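PDB 1VQZ: lipoate-protein ligase, putative from Streptococcus pneumoniae, which is of unknown function but is probably a lipoate-protein ligase, with a lipoyl ligase A/B-type catalytic domain and a C-terminal region of the bacterial lipoate-protein ligase family. Local coordinates for residues Ile53-His58 with Glu63-Asp68. Sequence-based numbering, arbitrary orientation.
With EDO (1,2-ethanediol), chain C; EDO (1,2-ethanediol), chain D; EDO (1,2-ethanediol), chain S.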
loop_
_atom_site.group_PDB
_atom_site.type_symbol
_atom_site.label_atom_id
_atom_site.label_comp_id
_atom_site.label_asym_id
_atom_site.label_seq_id
_atom_site.Cartn_x
_atom_site.Cartn_y
_atom_site.Cartn_z
ATOM N N ILE A 53 10.637 0.985 -6.694
ATOM C CA ILE A 53 9.380 1.718 -6.737
ATOM C C ILE A 53 8.238 0.735 -6.521
ATOM O O ILE A 53 8.027 -0.187 -7.311
ATOM C CB ILE A 53 9.145 2.498 -8.059
ATOM C CG1 ILE A 53 10.329 3.442 -8.354
ATOM C CG2 ILE A 53 7.805 3.256 -7.973
ATOM C CD1 ILE A 53 10.461 4.595 -7.341
ATOM N N ILE A 54 7.491 0.964 -5.463
ATOM C CA ILE A 54 6.359 0.151 -5.130
ATOM C C ILE A 54 5.082 0.918 -5.511
ATOM O O ILE A 54 4.838 2.011 -5.012
ATOM C CB ILE A 54 6.315 -0.195 -3.649
ATOM C CG1 ILE A 54 7.635 -0.840 -3.171
ATOM C CG2 ILE A 54 5.173 -1.176 -3.371
ATOM C CD1 ILE A 54 8.058 -2.089 -3.919
ATOM N N VAL A 55 4.277 0.321 -6.378
ATOM C CA VAL A 55 3.090 0.946 -6.900
ATOM C C VAL A 55 1.878 0.367 -6.243
ATOM O O VAL A 55 1.878 -0.793 -5.834
ATOM C CB VAL A 55 2.990 0.947 -8.474
ATOM C CG1 VAL A 55 4.235 1.593 -9.065
ATOM C CG2 VAL A 55 2.775 -0.461 -9.066
ATOM N N GLY A 56 0.852 1.216 -6.125
ATOM C CA GLY A 56 -0.409 0.832 -5.543
ATOM C C GLY A 56 -1.117 -0.204 -6.382
ATOM O O GLY A 56 -0.912 -0.339 -7.594
ATOM N N ARG A 57 -1.939 -0.982 -5.701
ATOM C CA ARG A 57 -2.718 -2.066 -6.289
ATOM C C ARG A 57 -3.501 -1.750 -7.587
ATOM O O ARG A 57 -3.712 -2.649 -8.454
ATOM C CB ARG A 57 -3.668 -2.566 -5.170
ATOM C CG ARG A 57 -4.511 -3.678 -5.497
ATOM C CD ARG A 57 -5.352 -4.037 -4.290
ATOM N NE ARG A 57 -6.194 -2.934 -3.917
ATOM C CZ ARG A 57 -6.683 -2.693 -2.718
ATOM N NH1 ARG A 57 -6.424 -3.474 -1.675
ATOM N NH2 ARG A 57 -7.443 -1.632 -2.564
ATOM N N HIS A 58 -3.937 -0.504 -7.743
ATOM C CA HIS A 58 -4.701 -0.117 -8.911
ATOM C C HIS A 58 -4.053 0.904 -9.838
ATOM O O HIS A 58 -4.690 1.339 -10.782
ATOM C CB HIS A 58 -6.084 0.344 -8.483
ATOM C CG HIS A 58 -6.857 -0.696 -7.737
ATOM N ND1 HIS A 58 -6.995 -1.991 -8.196
ATOM C CD2 HIS A 58 -7.489 -0.657 -6.529
ATOM C CE1 HIS A 58 -7.712 -2.693 -7.327
ATOM N NE2 HIS A 58 -8.016 -1.918 -6.303
ATOM N N GLU A 63 1.942 3.995 -17.182
ATOM C CA GLU A 63 1.784 5.435 -17.373
ATOM C C GLU A 63 2.373 6.292 -16.261
ATOM O O GLU A 63 2.320 7.508 -16.348
ATOM C CB GLU A 63 0.308 5.739 -17.493
ATOM C CG GLU A 63 -0.333 5.185 -18.732
ATOM C CD GLU A 63 0.373 5.654 -19.996
ATOM O OE1 GLU A 63 0.814 6.823 -20.025
ATOM O OE2 GLU A 63 0.503 4.837 -20.931
ATOM N N GLU A 64 2.916 5.648 -15.226
ATOM C CA GLU A 64 3.471 6.302 -14.020
ATOM C C GLU A 64 4.972 6.225 -13.853
ATOM O O GLU A 64 5.556 7.050 -13.166
ATOM C CB GLU A 64 2.936 5.673 -12.750
ATOM C CG GLU A 64 1.451 5.496 -12.633
ATOM C CD GLU A 64 0.677 6.752 -12.915
ATOM O OE1 GLU A 64 1.056 7.813 -12.364
ATOM O OE2 GLU A 64 -0.297 6.656 -13.704
ATOM N N ILE A 65 5.587 5.199 -14.408
ATOM C CA ILE A 65 7.019 4.963 -14.228
ATOM C C ILE A 65 7.890 5.514 -15.371
ATOM O O ILE A 65 7.597 5.287 -16.573
ATOM C CB ILE A 65 7.274 3.424 -14.107
ATOM C CG1 ILE A 65 6.560 2.874 -12.882
ATOM C CG2 ILE A 65 8.792 3.072 -14.095
ATOM C CD1 ILE A 65 7.065 3.443 -11.588
ATOM N N ASN A 66 8.949 6.222 -14.999
ATOM C CA ASN A 66 10.021 6.522 -15.928
ATOM C C ASN A 66 10.887 5.287 -16.157
ATOM O O ASN A 66 11.829 5.024 -15.392
ATOM C CB ASN A 66 10.881 7.667 -15.421
ATOM C CG ASN A 66 11.876 8.151 -16.455
ATOM O OD1 ASN A 66 12.440 7.359 -17.178
ATOM N ND2 ASN A 66 12.111 9.456 -16.496
ATOM N N ARG A 67 10.494 4.532 -17.192
ATOM C CA ARG A 67 11.151 3.325 -17.703
ATOM C C ARG A 67 12.671 3.400 -17.755
ATOM O O ARG A 67 13.349 2.536 -17.234
ATOM C CB ARG A 67 10.680 3.078 -19.155
ATOM C CG ARG A 67 11.178 1.780 -19.779
ATOM C CD ARG A 67 10.833 1.713 -21.272
ATOM N NE ARG A 67 11.826 2.443 -22.055
ATOM C CZ ARG A 67 11.609 2.939 -23.269
ATOM N NH1 ARG A 67 10.431 2.769 -23.861
ATOM N NH2 ARG A 67 12.581 3.592 -23.906
ATOM N N ASP A 68 13.186 4.423 -18.418
ATOM C CA ASP A 68 14.612 4.522 -18.608
ATOM C C ASP A 68 15.347 4.845 -17.330
ATOM O O ASP A 68 16.446 4.404 -17.151
ATOM C CB ASP A 68 14.936 5.622 -19.600
ATOM C CG ASP A 68 14.589 5.249 -21.002
ATOM O OD1 ASP A 68 14.190 4.074 -21.254
ATOM O OD2 ASP A 68 14.725 6.163 -21.816
HETATM C C1 EDO C . 10.317 6.272 -19.916
HETATM O O1 EDO C . 9.243 7.164 -19.549
HETATM C C2 EDO C . 11.540 6.902 -20.584
HETATM O O2 EDO C . 12.154 7.942 -19.791
HETATM C C1 EDO D . -5.966 -1.659 -12.057
HETATM O O1 EDO D . -7.069 -1.787 -11.192
HETATM C C2 EDO D . -4.954 -2.768 -11.850
HETATM O O2 EDO D . -5.535 -3.991 -12.205
HETATM C C1 EDO S . -7.331 -5.658 -9.654
HETATM O O1 EDO S . -8.735 -5.458 -9.213
HETATM C C2 EDO S . -6.211 -4.805 -9.010
HETATM O O2 EDO S . -4.874 -5.365 -8.849
#
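Ile-65 reaches from the segment Glu-63 to Asp-68 onto two methyls of strand 52-55, one from Ile-53 and one from Val-55. Its CB already faces the strand but stays too far away to touch it. CG1 continues the approach, set beside the backbone N and anti to the carbonyl carbon (chi1 -62°), and comes no nearer than 4.6 Å to Val-55 CG1. The contact is therefore made at the tip. Ile-65 CD1 lies 3.7 Å from Ile-53 CG2 and 4.2 Å from Val-55 CG1, bridging two methyls that are themselves 4.1 Å apart. The other branch, CG2, does not join in. Ile-53 offers CG2 because that methyl is anti to its backbone N, and the two isoleucines run past each other in opposite directions. All three residues are buried and the contact is purely apolar.

This packing sits in a beta-alpha-beta unit of the lipoyl ligase catalytic domain, where strand 52-55 leads through a loop and helix 67-73 to strand 76-79, its parallel neighbour. Strand 87-89 flanks strand 52-55 on its other edge, while Leu-170 and Ala-173 of helix 169-173 also touch Ile-53.

Directly after Ile-65, Asn-66 is the N-cap of helix 67-73. Its OD1 accepts the backbone N-H of Tyr-69 and also the O2 hydroxyl of a 1,2-ethanediol (chain C) at 2.7 Å. In the first turn, Arg-67 NE binds Asp-68 OD1 at 3.0 Å on the syn side, 33° out of the carboxylate plane. Beyond the strand, Arg-57 CG lies over one face of the His-58 ring, offset toward its rim, and His-58 ND1 donates to O1 of another 1,2-ethanediol (chain D) at 3.0 Å.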